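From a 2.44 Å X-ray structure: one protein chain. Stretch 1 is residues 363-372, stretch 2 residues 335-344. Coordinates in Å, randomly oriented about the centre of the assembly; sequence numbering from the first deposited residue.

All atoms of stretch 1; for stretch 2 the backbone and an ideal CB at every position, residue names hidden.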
# COMPACT_ATOMS: atom_id res chain seq x y z
N GLU A 363 -3.37 3.00 16.62
CA GLU A 363 -4.56 2.23 16.98
C GLU A 363 -5.77 3.11 17.25
O GLU A 363 -6.90 2.62 17.37
CB GLU A 363 -4.27 1.34 18.20
CG GLU A 363 -3.22 0.26 17.92
CD GLU A 363 -3.17 -0.83 18.98
OE1 GLU A 363 -3.39 -0.53 20.17
OE2 GLU A 363 -2.90 -2.00 18.62
N HIS A 364 -5.55 4.42 17.33
CA HIS A 364 -6.66 5.34 17.55
C HIS A 364 -6.86 6.29 16.38
O HIS A 364 -7.54 7.30 16.50
CB HIS A 364 -6.46 6.13 18.85
CG HIS A 364 -6.69 5.32 20.08
ND1 HIS A 364 -5.75 4.43 20.57
CD2 HIS A 364 -7.76 5.23 20.90
CE1 HIS A 364 -6.23 3.84 21.65
NE2 HIS A 364 -7.45 4.31 21.88
N LEU A 365 -6.26 5.95 15.24
CA LEU A 365 -6.45 6.73 14.03
C LEU A 365 -7.92 6.78 13.66
O LEU A 365 -8.60 5.76 13.62
CB LEU A 365 -5.64 6.16 12.87
CG LEU A 365 -4.29 6.80 12.59
CD1 LEU A 365 -3.67 6.19 11.34
CD2 LEU A 365 -4.44 8.30 12.44
N ASN A 366 -8.41 7.99 13.40
CA ASN A 366 -9.78 8.18 12.94
C ASN A 366 -9.82 9.32 11.94
O ASN A 366 -10.11 10.46 12.29
CB ASN A 366 -10.72 8.45 14.11
CG ASN A 366 -12.19 8.32 13.72
OD1 ASN A 366 -12.59 8.68 12.62
ND2 ASN A 366 -13.00 7.80 14.64
N ILE A 367 -9.52 8.99 10.69
CA ILE A 367 -9.51 9.96 9.61
C ILE A 367 -10.88 10.05 8.95
O ILE A 367 -11.33 9.10 8.30
CB ILE A 367 -8.47 9.59 8.54
CG1 ILE A 367 -7.09 9.37 9.19
CG2 ILE A 367 -8.40 10.65 7.47
CD1 ILE A 367 -6.53 10.61 9.84
N ASP A 368 -11.54 11.19 9.12
CA ASP A 368 -12.84 11.47 8.52
C ASP A 368 -12.72 12.09 7.14
O ASP A 368 -11.62 12.44 6.70
CB ASP A 368 -13.66 12.43 9.40
CG ASP A 368 -14.25 11.74 10.61
OD1 ASP A 368 -14.54 10.53 10.53
OD2 ASP A 368 -14.42 12.42 11.65
N ASP A 369 -13.84 12.25 6.46
CA ASP A 369 -13.88 13.03 5.23
C ASP A 369 -13.63 14.50 5.55
O ASP A 369 -12.98 15.22 4.77
CB ASP A 369 -15.21 12.86 4.51
CG ASP A 369 -15.26 11.59 3.69
OD1 ASP A 369 -14.21 11.19 3.15
OD2 ASP A 369 -16.36 11.00 3.59
N ALA A 370 -14.15 14.95 6.69
CA ALA A 370 -13.90 16.31 7.16
C ALA A 370 -12.41 16.53 7.35
O ALA A 370 -11.85 17.54 6.93
CB ALA A 370 -14.65 16.57 8.45
N ARG A 371 -11.77 15.55 7.99
CA ARG A 371 -10.34 15.61 8.27
C ARG A 371 -9.53 15.56 6.97
O ARG A 371 -8.54 16.27 6.82
CB ARG A 371 -9.95 14.46 9.20
CG ARG A 371 -8.48 14.37 9.51
CD ARG A 371 -7.97 15.64 10.16
NE ARG A 371 -6.53 15.77 10.00
CZ ARG A 371 -5.82 16.79 10.46
NH1 ARG A 371 -6.42 17.78 11.11
NH2 ARG A 371 -4.51 16.83 10.26
N LEU A 372 -9.96 14.72 6.03
CA LEU A 372 -9.31 14.61 4.73
C LEU A 372 -9.38 15.94 3.97
O LEU A 372 -8.44 16.31 3.27
CB LEU A 372 -9.94 13.50 3.89
CG LEU A 372 -9.65 12.04 4.26
CD1 LEU A 372 -10.56 11.11 3.48
CD2 LEU A 372 -8.18 11.69 4.00
N UNK A 335 1.69 10.89 5.36
CA UNK A 335 0.54 11.48 6.02
C UNK A 335 0.00 10.57 7.13
O UNK A 335 -0.44 11.05 8.18
CB UNK A 335 -0.56 11.77 4.99
N UNK A 336 0.04 9.27 6.88
CA UNK A 336 -0.45 8.28 7.84
C UNK A 336 0.33 8.37 9.14
O UNK A 336 -0.25 8.41 10.23
CB UNK A 336 -0.35 6.87 7.26
N UNK A 337 1.65 8.42 9.03
CA UNK A 337 2.51 8.55 10.18
C UNK A 337 2.27 9.88 10.90
O UNK A 337 2.15 9.92 12.12
CB UNK A 337 3.97 8.43 9.76
N UNK A 338 2.18 10.95 10.12
CA UNK A 338 1.94 12.29 10.66
C UNK A 338 0.64 12.37 11.45
O UNK A 338 0.61 12.92 12.55
CB UNK A 338 1.91 13.32 9.53
N UNK A 339 -0.44 11.80 10.91
CA UNK A 339 -1.72 11.78 11.61
C UNK A 339 -1.67 10.89 12.85
O UNK A 339 -2.32 11.18 13.86
CB UNK A 339 -2.83 11.30 10.67
N UNK A 340 -0.91 9.80 12.77
CA UNK A 340 -0.73 8.90 13.90
C UNK A 340 -0.05 9.64 15.05
O UNK A 340 -0.48 9.56 16.20
CB UNK A 340 0.09 7.67 13.49
N UNK A 341 1.01 10.37 14.71
CA UNK A 341 1.72 11.19 15.67
C UNK A 341 0.80 12.24 16.26
O UNK A 341 0.70 12.39 17.48
CB UNK A 341 2.94 11.85 15.02
N UNK A 342 0.11 12.97 15.38
CA UNK A 342 -0.84 13.99 15.77
C UNK A 342 -1.90 13.43 16.71
O UNK A 342 -2.23 14.04 17.73
CB UNK A 342 -1.50 14.60 14.53
N UNK A 343 -2.42 12.25 16.38
CA UNK A 343 -3.44 11.60 17.19
C UNK A 343 -2.95 11.32 18.60
O UNK A 343 -3.68 11.50 19.58
CB UNK A 343 -3.89 10.30 16.53
N UNK A 344 -1.69 10.89 18.71
CA UNK A 344 -1.13 10.49 20.00
C UNK A 344 -0.82 11.71 20.86
O UNK A 344 -0.98 11.67 22.08
CB UNK A 344 0.13 9.65 19.80

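Stretch 2 is helical throughout, and one side of the helix meets the loop, short strand and helix start of stretch 1. At 335 the ideal CB has nothing of stretch 1 within 5.5 Å; many residues would serve, and the deposited one is Ala335.

Position 336 points sideways, its ideal CB 5.3 Å from Leu365 CD1. That methyl group invites a modest apolar side chain, Val, Leu or Ile; Ala would be tolerated without making the contact. It is Val336, chi1 t, with CG1 4.3 Å from Leu365 CD1, a loose apolar contact.

Position 337 points away and 338 is out of reach, so stretch 1 sets no rule for either; they are Ala337 and Val338.

The CA-to-CB bond of 339 points toward stretch 1, and the ideal CB lies 3.8 Å from Leu365 CD2 and 3.9 Å from Ile367 CD1. An aliphatic first part suits these methyls, while the guanidinium of Arg371 beyond offers donors. Leu or Met would satisfy the methyls; Gln or Glu could also answer the arginine, and an acid would add charge. The residue is Glu339: CG packs 3.8 Å from Ile367 CD1, and OE1 accepts a hydrogen bond from Arg371 NH2 at 2.7 Å, near the guanidinium plane, as part of a salt bridge. The model crowds OE1, so its exact place is less sure.

At 340 the ideal CB points sideways, 4.6 Å from Leu365 CG. A small residue fits beside Leu365, though what is visible does not exclude a larger one; the residue is Ala340.

Position 341 is out of reach, so stretch 1 leaves the choice open; it holds Ile341. Position 342 points toward stretch 1, but no atom there comes within 5.5 Å of its ideal CB, so a long polar side chain could reach Arg371. Another arginine is not the obvious choice, yet Arg342 is deposited. Its NH1, also crowded and less surely placed, lies 3.1 Å from Arg371 NH2, two donors that cannot bond, with Arg371 NH2 over one face of the Arg342 guanidinium. The acid of Glu339, salt-bridged to Arg371, lies beside this pair and can temper the like charges.

Position 343 points toward stretch 1, its ideal CB 4.6 Å from Leu365 CD2 and 4.7 Å from His364 O. A short side chain suits: Val for the methyl, Ser for a polar partner, Thr for both. Thr343 places CG2 3.5 Å from His364 O, while OG1 donates to Glu339 O (2.5 Å, very short) and accepts from a water 3.0 Å away, which in turn accepts from Asn366 N at 2.8 Å.

Position 344 points sideways without contact, so many residues would serve: Ala344.

Stretch 2 335-344: AVAVEAIRTA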
# COMPACT_ATOMS: atom_id res chain seq x y z
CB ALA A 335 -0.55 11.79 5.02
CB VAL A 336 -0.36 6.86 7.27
CG1 VAL A 336 -0.57 5.82 8.36
CG2 VAL A 336 -1.38 6.68 6.17
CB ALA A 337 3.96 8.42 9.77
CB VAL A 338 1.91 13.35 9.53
CG1 VAL A 338 1.34 14.66 10.04
CG2 VAL A 338 3.31 13.56 8.97
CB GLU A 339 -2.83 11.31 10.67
CG GLU A 339 -3.17 12.32 9.59
CD GLU A 339 -3.60 13.67 10.15
OE1 GLU A 339 -2.99 14.69 9.75
OE2 GLU A 339 -4.53 13.71 10.99
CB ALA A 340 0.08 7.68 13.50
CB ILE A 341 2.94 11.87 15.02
CG1 ILE A 341 4.00 10.82 14.66
CG2 ILE A 341 3.52 12.92 15.96
CD1 ILE A 341 5.09 11.33 13.76
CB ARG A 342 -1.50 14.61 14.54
CG ARG A 342 -2.63 15.58 14.84
CD ARG A 342 -3.10 16.31 13.58
NE ARG A 342 -2.08 17.20 13.05
CZ ARG A 342 -1.45 17.01 11.90
NH1 ARG A 342 -1.72 15.95 11.15
NH2 ARG A 342 -0.53 17.87 11.49
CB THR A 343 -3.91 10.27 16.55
OG1 THR A 343 -4.27 10.50 15.18
CG2 THR A 343 -5.10 9.69 17.29
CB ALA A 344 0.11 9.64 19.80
O HOH W 1 -7.18 10.30 14.44
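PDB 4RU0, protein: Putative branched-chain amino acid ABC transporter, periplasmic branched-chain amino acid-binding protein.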